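Local coordinates for glycoside hydrolase family protein (PDB 6Q2F), which probably hydrolyses terminal alpha-L-rhamnose from glycosides, as an alpha-L-rhamnosidase of the glycoside hydrolase type, at residues K307-I318 / L378-V389; L770-L781 / K808-T818. One frame throughout, in Å; residues are numbered along the deposited sequence.

Contact 1 (K307-I318 / L378-V389)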
loop_
_atom_site.group_PDB
_atom_site.type_symbol
_atom_site.label_atom_id
_atom_site.label_comp_id
_atom_site.label_asym_id
_atom_site.label_seq_id
_atom_site.Cartn_x
_atom_site.Cartn_y
_atom_site.Cartn_z
ATOM N N LYS A 307 -5.318 14.841 31.050
ATOM C CA LYS A 307 -5.126 13.938 29.925
ATOM C C LYS A 307 -5.151 14.762 28.647
ATOM O O LYS A 307 -5.784 15.818 28.594
ATOM C CB LYS A 307 -6.216 12.853 29.875
ATOM C CG LYS A 307 -5.977 11.755 28.840
ATOM C CD LYS A 307 -7.086 10.724 28.872
ATOM C CE LYS A 307 -6.555 9.319 28.662
ATOM N NZ LYS A 307 -7.567 8.328 29.114
ATOM N N ALA A 308 -4.450 14.276 27.629
ATOM C CA ALA A 308 -4.461 14.915 26.322
ATOM C C ALA A 308 -5.595 14.358 25.469
ATOM O O ALA A 308 -6.114 13.267 25.713
ATOM C CB ALA A 308 -3.123 14.724 25.606
ATOM N N LEU A 309 -5.974 15.131 24.453
ATOM C CA LEU A 309 -7.047 14.763 23.534
ATOM C C LEU A 309 -6.529 14.885 22.111
ATOM O O LEU A 309 -6.311 16.002 21.629
ATOM C CB LEU A 309 -8.277 15.656 23.720
ATOM C CG LEU A 309 -9.035 15.647 25.048
ATOM C CD1 LEU A 309 -8.439 16.636 26.034
ATOM C CD2 LEU A 309 -10.505 15.943 24.819
ATOM N N GLU A 310 -6.336 13.753 21.433
ATOM C CA GLU A 310 -6.119 13.809 19.994
ATOM C C GLU A 310 -7.416 14.228 19.322
ATOM O O GLU A 310 -8.479 13.659 19.594
ATOM C CB GLU A 310 -5.653 12.463 19.443
ATOM C CG GLU A 310 -4.141 12.315 19.324
ATOM C CD GLU A 310 -3.741 11.231 18.334
ATOM O OE1 GLU A 310 -3.910 11.442 17.111
ATOM O OE2 GLU A 310 -3.268 10.164 18.780
ATOM N N LEU A 311 -7.332 15.238 18.461
ATOM C CA LEU A 311 -8.496 15.790 17.791
ATOM C C LEU A 311 -8.571 15.277 16.361
ATOM O O LEU A 311 -7.565 14.876 15.767
ATOM C CB LEU A 311 -8.455 17.316 17.805
ATOM C CG LEU A 311 -8.468 17.890 19.221
ATOM C CD1 LEU A 311 -8.387 19.414 19.194
ATOM C CD2 LEU A 311 -9.708 17.408 19.982
ATOM N N SER A 312 -9.761 15.248 15.808
ATOM C CA SER A 312 -9.961 14.733 14.487
ATOM C C SER A 312 -11.233 15.249 13.918
ATOM O O SER A 312 -11.837 16.121 14.463
ATOM C CB SER A 312 -10.027 13.215 14.536
ATOM O OG SER A 312 -11.237 12.762 15.074
ATOM N N ASN A 313 -11.637 14.659 12.814
ATOM C CA ASN A 313 -12.855 14.994 12.132
ATOM C C ASN A 313 -14.098 14.576 12.882
ATOM O O ASN A 313 -15.165 14.899 12.493
ATOM C CB ASN A 313 -12.862 14.513 10.693
ATOM C CG ASN A 313 -13.041 13.025 10.572
ATOM O OD1 ASN A 313 -12.394 12.283 11.256
ATOM N ND2 ASN A 313 -13.919 12.603 9.709
ATOM N N VAL A 314 -13.946 13.827 13.951
ATOM C CA VAL A 314 -15.080 13.442 14.770
ATOM C C VAL A 314 -14.761 13.791 16.198
ATOM O O VAL A 314 -13.633 13.996 16.510
ATOM C CB VAL A 314 -15.458 11.979 14.641
ATOM C CG1 VAL A 314 -15.916 11.695 13.242
ATOM C CG2 VAL A 314 -14.309 11.107 15.074
ATOM N N PRO A 315 -15.750 13.881 17.059
ATOM C CA PRO A 315 -15.460 14.286 18.438
ATOM C C PRO A 315 -14.481 13.335 19.111
ATOM O O PRO A 315 -14.261 12.211 18.665
ATOM C CB PRO A 315 -16.834 14.253 19.118
ATOM C CG PRO A 315 -17.809 14.420 18.007
ATOM C CD PRO A 315 -17.201 13.753 16.824
ATOM N N THR A 316 -13.883 13.807 20.203
ATOM C CA THR A 316 -12.965 13.011 21.012
ATOM C C THR A 316 -13.481 12.982 22.440
ATOM O O THR A 316 -13.671 14.034 23.056
ATOM C CB THR A 316 -11.544 13.579 20.977
ATOM O OG1 THR A 316 -11.025 13.506 19.644
ATOM C CG2 THR A 316 -10.641 12.785 21.903
ATOM N N THR A 317 -13.708 11.783 22.962
ATOM C CA THR A 317 -14.131 11.598 24.340
ATOM C C THR A 317 -13.005 10.928 25.111
ATOM O O THR A 317 -12.414 9.964 24.626
ATOM C CB THR A 317 -15.402 10.757 24.403
ATOM O OG1 THR A 317 -16.445 11.437 23.687
ATOM C CG2 THR A 317 -15.827 10.544 25.843
ATOM N N ILE A 318 -12.685 11.462 26.285
ATOM C CA ILE A 318 -11.704 10.866 27.177
ATOM C C ILE A 318 -12.363 10.729 28.531
ATOM O O ILE A 318 -13.242 11.516 28.885
ATOM C CB ILE A 318 -10.410 11.699 27.296
ATOM C CG1 ILE A 318 -10.740 13.120 27.751
ATOM C CG2 ILE A 318 -9.627 11.686 25.977
ATOM C CD1 ILE A 318 -9.522 13.920 28.167
ATOM N N LEU A 378 -17.325 7.615 31.012
ATOM C CA LEU A 378 -17.716 7.162 29.688
ATOM C C LEU A 378 -16.639 6.230 29.145
ATOM O O LEU A 378 -15.538 6.120 29.698
ATOM C CB LEU A 378 -17.934 8.354 28.744
ATOM C CG LEU A 378 -19.317 9.038 28.668
ATOM C CD1 LEU A 378 -19.863 9.304 30.037
ATOM C CD2 LEU A 378 -19.258 10.347 27.872
ATOM N N VAL A 379 -16.966 5.542 28.051
ATOM C CA VAL A 379 -15.948 4.754 27.373
ATOM C C VAL A 379 -14.847 5.690 26.902
ATOM O O VAL A 379 -15.084 6.611 26.110
ATOM C CB VAL A 379 -16.542 3.962 26.211
ATOM C CG1 VAL A 379 -15.415 3.314 25.404
ATOM C CG2 VAL A 379 -17.510 2.899 26.743
ATOM N N ASP A 380 -13.638 5.471 27.405
ATOM C CA ASP A 380 -12.518 6.312 27.022
ATOM C C ASP A 380 -12.220 6.144 25.537
ATOM O O ASP A 380 -12.060 5.023 25.048
ATOM C CB ASP A 380 -11.295 5.960 27.864
ATOM C CG ASP A 380 -10.097 6.785 27.496
ATOM O OD1 ASP A 380 -10.240 8.027 27.453
ATOM O OD2 ASP A 380 -9.027 6.200 27.227
ATOM N N ARG A 381 -12.181 7.266 24.820
ATOM C CA ARG A 381 -11.908 7.297 23.383
ATOM C C ARG A 381 -12.818 6.348 22.606
ATOM O O ARG A 381 -12.375 5.592 21.731
ATOM C CB ARG A 381 -10.428 7.021 23.105
ATOM C CG ARG A 381 -9.648 8.335 22.982
ATOM C CD ARG A 381 -8.208 8.158 23.285
ATOM N NE ARG A 381 -7.994 7.641 24.629
ATOM C CZ ARG A 381 -6.783 7.366 25.098
ATOM N NH1 ARG A 381 -5.729 7.570 24.316
ATOM N NH2 ARG A 381 -6.621 6.892 26.327
ATOM N N TYR A 382 -14.126 6.432 22.901
ATOM C CA TYR A 382 -15.077 5.511 22.283
ATOM C C TYR A 382 -15.215 5.769 20.789
ATOM O O TYR A 382 -15.420 4.829 20.014
ATOM C CB TYR A 382 -16.443 5.593 22.980
ATOM C CG TYR A 382 -17.393 6.661 22.469
ATOM C CD1 TYR A 382 -18.239 6.412 21.388
ATOM C CD2 TYR A 382 -17.444 7.914 23.064
ATOM C CE1 TYR A 382 -19.097 7.386 20.910
ATOM C CE2 TYR A 382 -18.305 8.890 22.602
ATOM C CZ TYR A 382 -19.132 8.621 21.525
ATOM O OH TYR A 382 -19.990 9.600 21.061
ATOM N N GLU A 383 -15.122 7.037 20.362
ATOM C CA GLU A 383 -15.283 7.344 18.943
ATOM C C GLU A 383 -14.314 6.533 18.091
ATOM O O GLU A 383 -14.712 5.926 17.090
ATOM C CB GLU A 383 -15.104 8.845 18.691
ATOM C CG GLU A 383 -16.163 9.730 19.370
ATOM C CD GLU A 383 -15.666 10.306 20.667
ATOM O OE1 GLU A 383 -14.636 9.803 21.159
ATOM O OE2 GLU A 383 -16.284 11.247 21.209
ATOM N N THR A 384 -13.031 6.496 18.472
ATOM C CA THR A 384 -12.086 5.724 17.667
ATOM C C THR A 384 -12.285 4.225 17.874
ATOM O O THR A 384 -12.210 3.453 16.914
ATOM C CB THR A 384 -10.631 6.146 17.940
ATOM O OG1 THR A 384 -9.738 5.343 17.150
ATOM C CG2 THR A 384 -10.254 6.020 19.388
ATOM N N LYS A 385 -12.589 3.798 19.106
ATOM C CA LYS A 385 -12.784 2.369 19.355
ATOM C C LYS A 385 -14.008 1.833 18.627
ATOM O O LYS A 385 -14.043 0.652 18.273
ATOM C CB LYS A 385 -12.907 2.085 20.855
ATOM C CG LYS A 385 -11.607 2.256 21.637
ATOM C CD LYS A 385 -11.882 2.271 23.149
ATOM C CE LYS A 385 -10.582 2.450 23.951
ATOM N NZ LYS A 385 -10.833 2.626 25.410
ATOM N N ALA A 386 -15.002 2.682 18.385
ATOM C CA ALA A 386 -16.195 2.291 17.646
ATOM C C ALA A 386 -16.006 2.402 16.145
ATOM O O ALA A 386 -16.948 2.122 15.398
ATOM C CB ALA A 386 -17.395 3.146 18.073
ATOM N N GLY A 387 -14.832 2.815 15.684
ATOM C CA GLY A 387 -14.567 2.846 14.261
ATOM C C GLY A 387 -14.973 4.112 13.539
ATOM O O GLY A 387 -14.978 4.122 12.304
ATOM N N PHE A 388 -15.325 5.175 14.257
ATOM C CA PHE A 388 -15.606 6.431 13.580
ATOM C C PHE A 388 -14.334 7.119 13.104
ATOM O O PHE A 388 -14.404 7.956 12.203
ATOM C CB PHE A 388 -16.380 7.376 14.496
ATOM C CG PHE A 388 -17.801 6.954 14.743
ATOM C CD1 PHE A 388 -18.751 7.069 13.741
ATOM C CD2 PHE A 388 -18.186 6.456 15.972
ATOM C CE1 PHE A 388 -20.053 6.681 13.958
ATOM C CE2 PHE A 388 -19.491 6.067 16.200
ATOM C CZ PHE A 388 -20.428 6.185 15.191
ATOM N N VAL A 389 -13.185 6.784 13.692
ATOM C CA VAL A 389 -11.896 7.346 13.295
ATOM C C VAL A 389 -10.825 6.358 13.722
ATOM O O VAL A 389 -10.953 5.697 14.755
ATOM C CB VAL A 389 -11.664 8.742 13.927
ATOM C CG1 VAL A 389 -11.768 8.662 15.455
ATOM C CG2 VAL A 389 -10.300 9.290 13.502
#
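The E383 carboxylate turns to T317 while lying over one face of the Y382 ring, its CD 3.5 Å above the ring plane and offset toward the rim. T317 OG1 comes near the same ring obliquely, 3.3 Å from Y382 CE2. A bend at chi2 (98°) swings the E383 carboxylate round to the strand: T317 N donates to OE1 (2.8 Å) on its syn side, and T317 OG1, which also bonds T275, donates to OE2 in a bond so short that its length is doubtful. The R381 guanidinium has the D380 carboxylate at its edge, in plane; R381 NH2 donates to D380 OD2 (2.7 Å), on the syn lone pair of that oxygen. The K307 and D380 side chains approach from opposite directions, NZ 3.2 Å from both OD1 and OD2, a salt bridge with weak bonds. R381, the N-cap of helix 382-385, also gives its N to T317 O (2.7 Å). Beyond, V314 CG2 packs on V389 CG1 (3.5 Å), and F180 covers V314 and P315. K307 NZ and R381 NH2, like charges, lie 3.3 Å apart, which the shared D380 carboxylate probably offsets. The T317 N-E383 OE1 and R381 N-T317 O bonds probably pin the helix start to strand 316-325.

Contact 2 (L770-L781 / K808-T818)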
loop_
_atom_site.group_PDB
_atom_site.type_symbol
_atom_site.label_atom_id
_atom_site.label_comp_id
_atom_site.label_asym_id
_atom_site.label_seq_id
_atom_site.Cartn_x
_atom_site.Cartn_y
_atom_site.Cartn_z
ATOM N N LEU A 770 -2.647 -18.402 9.702
ATOM C CA LEU A 770 -2.282 -19.233 10.848
ATOM C C LEU A 770 -3.281 -20.367 11.055
ATOM O O LEU A 770 -2.893 -21.531 11.227
ATOM C CB LEU A 770 -2.175 -18.380 12.117
ATOM C CG LEU A 770 -2.074 -19.167 13.430
ATOM C CD1 LEU A 770 -0.790 -20.004 13.489
ATOM C CD2 LEU A 770 -2.167 -18.252 14.647
ATOM N N THR A 771 -4.575 -20.052 11.000
ATOM C CA THR A 771 -5.600 -20.988 11.447
ATOM C C THR A 771 -6.206 -21.841 10.338
ATOM O O THR A 771 -6.904 -22.813 10.650
ATOM C CB THR A 771 -6.735 -20.244 12.154
ATOM O OG1 THR A 771 -7.336 -19.317 11.247
ATOM C CG2 THR A 771 -6.209 -19.501 13.375
ATOM N N GLU A 772 -5.965 -21.520 9.065
ATOM C CA GLU A 772 -6.605 -22.233 7.965
ATOM C C GLU A 772 -5.642 -22.866 6.974
ATOM O O GLU A 772 -6.032 -23.818 6.292
ATOM C CB GLU A 772 -7.527 -21.291 7.177
ATOM C CG GLU A 772 -8.590 -20.583 8.015
ATOM C CD GLU A 772 -9.734 -21.502 8.413
ATOM O OE1 GLU A 772 -9.872 -22.586 7.798
ATOM O OE2 GLU A 772 -10.497 -21.138 9.334
ATOM N N LEU A 773 -4.417 -22.358 6.849
ATOM C CA LEU A 773 -3.496 -22.816 5.815
ATOM C C LEU A 773 -2.429 -23.769 6.344
ATOM O O LEU A 773 -2.115 -24.768 5.693
ATOM C CB LEU A 773 -2.789 -21.627 5.152
ATOM C CG LEU A 773 -3.669 -20.626 4.390
ATOM C CD1 LEU A 773 -2.824 -19.545 3.736
ATOM C CD2 LEU A 773 -4.559 -21.351 3.363
ATOM N N LEU A 774 -1.860 -23.456 7.508
ATOM C CA LEU A 774 -0.656 -24.116 7.973
ATOM C C LEU A 774 -0.995 -25.473 8.565
ATOM O O LEU A 774 -1.932 -25.602 9.356
ATOM C CB LEU A 774 0.046 -23.254 9.019
ATOM C CG LEU A 774 0.576 -21.917 8.535
ATOM C CD1 LEU A 774 1.426 -21.295 9.619
ATOM C CD2 LEU A 774 1.393 -22.148 7.279
ATOM N N ALA A 775 -0.221 -26.480 8.173
ATOM C CA ALA A 775 -0.355 -27.828 8.687
ATOM C C ALA A 775 1.025 -28.364 9.025
ATOM O O ALA A 775 2.038 -27.865 8.530
ATOM C CB ALA A 775 -1.050 -28.746 7.682
ATOM N N ASN A 776 1.054 -29.391 9.877
ATOM C CA ASN A 776 2.319 -30.014 10.246
ATOM C C ASN A 776 2.861 -30.857 9.098
ATOM O O ASN A 776 2.118 -31.575 8.428
ATOM C CB ASN A 776 2.147 -30.906 11.481
ATOM C CG ASN A 776 1.697 -30.135 12.714
ATOM O OD1 ASN A 776 0.574 -30.291 13.177
ATOM N ND2 ASN A 776 2.598 -29.329 13.273
ATOM N N ASP A 777 4.167 -30.779 8.872
ATOM C CA ASP A 777 4.859 -31.761 8.032
ATOM C C ASP A 777 6.179 -32.026 8.750
ATOM O O ASP A 777 7.172 -31.306 8.553
ATOM C CB ASP A 777 5.058 -31.273 6.601
ATOM C CG ASP A 777 5.750 -32.315 5.718
ATOM O OD1 ASP A 777 5.320 -33.491 5.755
ATOM O OD2 ASP A 777 6.714 -31.967 4.995
ATOM N N GLY A 778 6.171 -33.041 9.591
ATOM C CA GLY A 778 7.330 -33.320 10.410
ATOM C C GLY A 778 7.541 -32.175 11.371
ATOM O O GLY A 778 6.695 -31.880 12.220
ATOM N N GLU A 779 8.686 -31.516 11.251
ATOM C CA GLU A 779 8.986 -30.373 12.097
ATOM C C GLU A 779 8.619 -29.056 11.423
ATOM O O GLU A 779 8.783 -27.999 12.037
ATOM C CB GLU A 779 10.472 -30.383 12.491
ATOM C CG GLU A 779 11.408 -29.687 11.479
ATOM C CD GLU A 779 11.847 -30.584 10.320
ATOM O OE1 GLU A 779 12.992 -30.411 9.827
ATOM O OE2 GLU A 779 11.048 -31.456 9.897
ATOM N N ASP A 780 8.102 -29.110 10.194
ATOM C CA ASP A 780 7.815 -27.944 9.370
ATOM C C ASP A 780 6.333 -27.587 9.421
ATOM O O ASP A 780 5.481 -28.399 9.782
ATOM C CB ASP A 780 8.188 -28.190 7.902
ATOM C CG ASP A 780 9.686 -28.306 7.668
ATOM O OD1 ASP A 780 10.481 -27.844 8.508
ATOM O OD2 ASP A 780 10.054 -28.863 6.612
ATOM N N LEU A 781 6.032 -26.366 8.997
ATOM C CA LEU A 781 4.664 -25.941 8.738
ATOM C C LEU A 781 4.526 -25.682 7.251
ATOM O O LEU A 781 5.310 -24.914 6.672
ATOM C CB LEU A 781 4.310 -24.681 9.519
ATOM C CG LEU A 781 4.311 -24.938 11.013
ATOM C CD1 LEU A 781 4.432 -23.645 11.786
ATOM C CD2 LEU A 781 3.041 -25.669 11.373
ATOM N N LYS A 808 -5.001 -22.766 17.856
ATOM C CA LYS A 808 -4.380 -23.268 16.641
ATOM C C LYS A 808 -2.873 -23.342 16.796
ATOM O O LYS A 808 -2.236 -24.305 16.354
ATOM C CB LYS A 808 -4.749 -22.386 15.449
ATOM C CG LYS A 808 -4.419 -23.062 14.138
ATOM C CD LYS A 808 -5.374 -24.231 13.858
ATOM C CE LYS A 808 -4.822 -25.137 12.760
ATOM N NZ LYS A 808 -5.775 -26.208 12.335
ATOM N N LEU A 809 -2.287 -22.339 17.438
ATOM C CA LEU A 809 -0.844 -22.329 17.633
ATOM C C LEU A 809 -0.413 -23.494 18.513
ATOM O O LEU A 809 0.533 -24.218 18.182
ATOM C CB LEU A 809 -0.440 -20.994 18.241
ATOM C CG LEU A 809 1.032 -20.675 18.315
ATOM C CD1 LEU A 809 1.544 -20.250 16.919
ATOM C CD2 LEU A 809 1.202 -19.584 19.350
ATOM N N ALA A 810 -1.121 -23.705 19.627
ATOM C CA ALA A 810 -0.837 -24.851 20.483
ATOM C C ALA A 810 -0.997 -26.158 19.726
ATOM O O ALA A 810 -0.198 -27.083 19.902
ATOM C CB ALA A 810 -1.750 -24.839 21.712
ATOM N N ALA A 811 -2.030 -26.264 18.887
ATOM C CA ALA A 811 -2.252 -27.522 18.184
ATOM C C ALA A 811 -1.129 -27.790 17.183
ATOM O O ALA A 811 -0.687 -28.936 17.022
ATOM C CB ALA A 811 -3.612 -27.503 17.483
ATOM N N LEU A 812 -0.639 -26.745 16.512
ATOM C CA LEU A 812 0.466 -26.944 15.582
ATOM C C LEU A 812 1.739 -27.330 16.325
ATOM O O LEU A 812 2.448 -28.251 15.908
ATOM C CB LEU A 812 0.687 -25.685 14.747
ATOM C CG LEU A 812 -0.440 -25.309 13.782
ATOM C CD1 LEU A 812 -0.222 -23.905 13.241
ATOM C CD2 LEU A 812 -0.513 -26.312 12.639
ATOM N N VAL A 813 2.041 -26.630 17.424
ATOM C CA VAL A 813 3.160 -27.002 18.291
ATOM C C VAL A 813 3.048 -28.465 18.704
ATOM O O VAL A 813 3.951 -29.270 18.447
ATOM C CB VAL A 813 3.230 -26.073 19.520
ATOM C CG1 VAL A 813 4.282 -26.566 20.494
ATOM C CG2 VAL A 813 3.550 -24.645 19.103
ATOM N N VAL A 814 1.923 -28.837 19.334
ATOM C CA VAL A 814 1.756 -30.218 19.799
ATOM C C VAL A 814 1.856 -31.199 18.629
ATOM O O VAL A 814 2.330 -32.332 18.784
ATOM C CB VAL A 814 0.435 -30.361 20.578
ATOM C CG1 VAL A 814 0.103 -31.831 20.862
ATOM C CG2 VAL A 814 0.553 -29.611 21.920
ATOM N N GLY A 815 1.451 -30.765 17.428
ATOM C CA GLY A 815 1.565 -31.599 16.242
ATOM C C GLY A 815 2.965 -31.665 15.643
ATOM O O GLY A 815 3.158 -32.385 14.658
ATOM N N GLY A 816 3.920 -30.913 16.188
ATOM C CA GLY A 816 5.322 -31.046 15.807
ATOM C C GLY A 816 6.039 -29.768 15.397
ATOM O O GLY A 816 7.231 -29.806 15.084
ATOM N N ALA A 817 5.342 -28.631 15.389
ATOM C CA ALA A 817 5.927 -27.397 14.884
ATOM C C ALA A 817 6.690 -26.648 15.972
ATOM O O ALA A 817 6.485 -26.845 17.170
ATOM C CB ALA A 817 4.851 -26.482 14.296
ATOM N N THR A 818 7.552 -25.746 15.526
ATOM C CA THR A 818 8.323 -24.870 16.398
ATOM C C THR A 818 7.756 -23.459 16.357
ATOM O O THR A 818 7.453 -22.935 15.278
ATOM C CB THR A 818 9.796 -24.857 15.975
ATOM O OG1 THR A 818 10.268 -26.207 15.895
ATOM C CG2 THR A 818 10.643 -24.072 16.964
HETATM O O HOH W 1 -3.621 -27.577 10.419
HETATM O O HOH W 2 7.576 -25.561 12.591
HETATM O O HOH W 3 10.846 -26.657 13.088
#
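N776 reaches from strand 775-777 over the C-terminal end of helix 803-814, and every side-chain atom from CB outward meets the backbone there. CB sits near G815 O, and CG lies closer to that same oxygen, at 3.3 Å. At the tip the amide divides: OD1 rests against G815 CA (3.5 Å), while ND2 donates to L812 O (2.9 Å, N-H...O 159°), the acceptor lying close to the amide plane. With CG anti to the carbonyl carbon (chi1 -62°), the amide is carried out toward the helix end. L812 O also accepts from A817 N, part of the Schellman motif that closes the helix at G816. A leucine in place of N776 would probably leave L812 O with A817 N but without its side-chain donor, and the amide's grip on the helix end would be lost. A CB on G815 would collide with N776 OD1, so this close fit depends on the glycine. L812 packs its CD1 on L770 CD1 (3.9 Å) and its CD2 on L781 CD2; L781 CD2 also touches A817 CB (3.5 Å). K808 lays its CG against T771 CA, and a water bridges its NZ to L774 O. Two further waters link E779 O to T818. The helix fills the beta-alpha-beta crossover between parallel strands 788-794 and 818-820: L770, L774, L781 and L809 all press on I792 of the sheet, whereas A810 and V813 turn to helix 838-848.

Contact 1 precedes contact 2 along the chain; their centres lie 40 Å apart, the nearest atoms are about 22 Å apart, and they share no sheet. Contact 1 joins strands 303-308 and 316-325, from two antiparallel sheets, to the segment following strand 366-374, which touches helix 543-575. Contact 2 sets helices 767-773 and 803-814 against a mixed sheet that includes strands 775-777, 780-782, 788-794 and 818-820. Between them in sequence come strands 497-502, 579-582, 604-610, 642-649 and 674-677, which with 56-62, 85-91 and 127-131 close a parallel barrel; the sodium ligands D503, S504, E583, E586 and E644 fall in this part of the chain. The contacts thus belong to separate regions, and neither supplies a sodium ligand.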